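Local coordinates for protein F420-H2 Dependent Reductase A (Mycobacterium smegmatis str. MC2 155, PDB 3H96) that binds the deazaflavin coenzyme F420 and acts as an F420H2-dependent reductase of a mycobacterial family that degrades aflatoxins, probably also reducing quinones, at residues Gly60-Ala66 / Pro136-Arg142. Numbering follows the deposited sequence.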
loop_
_atom_site.group_PDB
_atom_site.type_symbol
_atom_site.label_atom_id
_atom_site.label_comp_id
_atom_site.label_asym_id
_atom_site.label_seq_id
_atom_site.Cartn_x
_atom_site.Cartn_y
_atom_site.Cartn_z
ATOM N N GLY A 60 -9.640 -1.055 11.822
ATOM C CA GLY A 60 -8.531 -0.088 12.010
ATOM C C GLY A 60 -7.179 -0.517 11.422
ATOM O O GLY A 60 -6.303 0.348 11.254
ATOM N N THR A 61 -7.038 -1.780 11.011
ATOM C CA THR A 61 -5.779 -2.259 10.291
ATOM C C THR A 61 -6.013 -2.425 8.791
ATOM O O THR A 61 -7.029 -2.967 8.423
ATOM C CB THR A 61 -5.237 -3.580 10.932
ATOM O OG1 THR A 61 -4.841 -3.291 12.269
ATOM C CG2 THR A 61 -3.966 -4.123 10.228
ATOM N N ILE A 62 -5.100 -1.933 7.919
ATOM C CA ILE A 62 -5.200 -2.169 6.468
ATOM C C ILE A 62 -3.850 -2.752 6.077
ATOM O O ILE A 62 -2.855 -2.558 6.778
ATOM C CB ILE A 62 -5.581 -0.875 5.634
ATOM C CG1 ILE A 62 -4.524 0.239 5.742
ATOM C CG2 ILE A 62 -7.018 -0.327 6.084
ATOM C CD1 ILE A 62 -4.729 1.450 4.713
ATOM N N TYR A 63 -3.823 -3.475 4.967
ATOM C CA TYR A 63 -2.604 -4.062 4.429
ATOM C C TYR A 63 -2.253 -3.411 3.124
ATOM O O TYR A 63 -3.142 -3.242 2.291
ATOM C CB TYR A 63 -2.851 -5.560 4.181
ATOM C CG TYR A 63 -3.087 -6.282 5.439
ATOM C CD1 TYR A 63 -2.064 -6.395 6.379
ATOM C CD2 TYR A 63 -4.335 -6.835 5.736
ATOM C CE1 TYR A 63 -2.263 -7.086 7.567
ATOM C CE2 TYR A 63 -4.541 -7.493 6.914
ATOM C CZ TYR A 63 -3.506 -7.617 7.822
ATOM O OH TYR A 63 -3.693 -8.326 8.995
ATOM N N VAL A 64 -0.973 -3.003 2.937
ATOM C CA VAL A 64 -0.562 -2.489 1.626
ATOM C C VAL A 64 0.508 -3.427 1.052
ATOM O O VAL A 64 1.100 -4.221 1.791
ATOM C CB VAL A 64 -0.075 -1.036 1.660
ATOM C CG1 VAL A 64 -1.271 -0.053 2.113
ATOM C CG2 VAL A 64 0.978 -0.876 2.715
ATOM N N PHE A 65 0.747 -3.322 -0.255
ATOM C CA PHE A 65 1.526 -4.355 -0.958
ATOM C C PHE A 65 2.580 -3.628 -1.649
ATOM O O PHE A 65 2.271 -2.791 -2.534
ATOM C CB PHE A 65 0.608 -5.074 -2.005
ATOM C CG PHE A 65 -0.535 -5.786 -1.350
ATOM C CD1 PHE A 65 -0.370 -7.122 -0.835
ATOM C CD2 PHE A 65 -1.707 -5.101 -1.060
ATOM C CE1 PHE A 65 -1.374 -7.732 -0.126
ATOM C CE2 PHE A 65 -2.746 -5.742 -0.337
ATOM C CZ PHE A 65 -2.586 -7.038 0.113
ATOM N N ALA A 66 3.831 -3.928 -1.332
ATOM C CA ALA A 66 4.940 -3.207 -1.991
ATOM C C ALA A 66 5.290 -3.802 -3.359
ATOM O O ALA A 66 6.426 -4.246 -3.588
ATOM C CB ALA A 66 6.172 -3.149 -1.047
ATOM N N PRO A 136 6.751 -7.368 -0.424
ATOM C CA PRO A 136 6.415 -7.156 0.975
ATOM C C PRO A 136 4.951 -6.796 1.202
ATOM O O PRO A 136 4.297 -6.091 0.379
ATOM C CB PRO A 136 7.333 -6.009 1.417
ATOM C CG PRO A 136 8.552 -6.061 0.403
ATOM C CD PRO A 136 7.921 -6.576 -0.882
ATOM N N VAL A 137 4.411 -7.303 2.306
ATOM C CA VAL A 137 3.106 -6.788 2.760
ATOM C C VAL A 137 3.298 -6.040 4.078
ATOM O O VAL A 137 3.897 -6.585 5.011
ATOM C CB VAL A 137 2.113 -7.973 2.906
ATOM C CG1 VAL A 137 0.731 -7.559 3.518
ATOM C CG2 VAL A 137 1.872 -8.571 1.547
ATOM N N LEU A 138 2.772 -4.813 4.180
ATOM C CA LEU A 138 2.827 -4.084 5.425
ATOM C C LEU A 138 1.399 -3.910 6.004
ATOM O O LEU A 138 0.450 -3.698 5.248
ATOM C CB LEU A 138 3.413 -2.676 5.185
ATOM C CG LEU A 138 4.810 -2.570 4.579
ATOM C CD1 LEU A 138 5.171 -1.084 4.536
ATOM C CD2 LEU A 138 5.836 -3.248 5.469
ATOM N N ALA A 139 1.307 -3.961 7.333
ATOM C CA ALA A 139 0.119 -3.662 8.077
ATOM C C ALA A 139 0.187 -2.208 8.600
ATOM O O ALA A 139 1.110 -1.837 9.344
ATOM C CB ALA A 139 -0.020 -4.663 9.228
ATOM N N LEU A 140 -0.795 -1.392 8.218
ATOM C CA LEU A 140 -0.935 -0.049 8.691
ATOM C C LEU A 140 -2.069 0.009 9.735
ATOM O O LEU A 140 -3.254 -0.123 9.413
ATOM C CB LEU A 140 -1.161 0.869 7.490
ATOM C CG LEU A 140 -0.157 0.633 6.353
ATOM C CD1 LEU A 140 -0.461 1.636 5.183
ATOM C CD2 LEU A 140 1.350 0.833 6.879
ATOM N N THR A 141 -1.699 0.220 10.998
ATOM C CA THR A 141 -2.664 0.109 12.078
ATOM C C THR A 141 -2.969 1.482 12.674
ATOM O O THR A 141 -2.049 2.158 13.154
ATOM C CB THR A 141 -2.156 -0.766 13.199
ATOM O OG1 THR A 141 -1.806 -2.043 12.669
ATOM C CG2 THR A 141 -3.252 -0.913 14.250
ATOM N N ARG A 142 -4.255 1.839 12.663
ATOM C CA ARG A 142 -4.679 3.143 13.130
ATOM C C ARG A 142 -4.282 3.361 14.579
ATOM O O ARG A 142 -4.516 2.539 15.433
ATOM C CB ARG A 142 -6.190 3.353 12.978
ATOM C CG ARG A 142 -6.610 4.815 13.259
ATOM C CD ARG A 142 -8.075 4.980 12.904
ATOM N NE ARG A 142 -8.438 6.364 13.025
ATOM C CZ ARG A 142 -9.400 6.931 12.337
ATOM N NH1 ARG A 142 -10.160 6.215 11.510
ATOM N NH2 ARG A 142 -9.634 8.204 12.541
HETATM O O HOH W 1 -5.379 1.603 9.051
#
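Strands 61-65 and 137-142 run antiparallel, their axes 4.6 Å apart at closest approach and 152° between directions, as neighbours in the antiparallel sheet of this PNPOx-like fold. Ile62 faces Leu140 and Val64 faces Leu138 as hydrogen-bonded pairs: Ile62 N to Leu140 O is 3.0 Å and Leu140 N to Ile62 O 2.8 Å, while Val64 N to Leu138 O is 2.8 Å and Leu138 N to Val64 O 3.0 Å. The pairing carries past the shorter strand at both ends, through Arg142 N to Gly60 O (2.9 Å) and Ala66 N to Pro136 O (2.8 Å). Strand 94-103 flanks 137-142 on its other edge, making it an interior strand.

Side chains alternate between two faces. On one, Ile62, Val64, Leu138 and Leu140 form an apolar layer, with Val64 CG1 3.6 Å from Leu140 CD1. On the other, Phe65 CD1 meets Val137 CG2 at 3.6 Å and Tyr63 CE1 reaches Ala139 CB at 3.7 Å; Ile111 of helix 105-118 packs on both aromatic residues. Farther along this face, Thr61 OG1 lies 3.3 Å from Thr141 OG1, a weak hydrogen bond, and hydrogen-bonds more firmly to Asp58 OD1. Near Gly60, a water donates to Gly60 O at 2.7 Å and Leu140 O at 2.8 Å, bridging two carbonyl oxygens 3.6 Å apart.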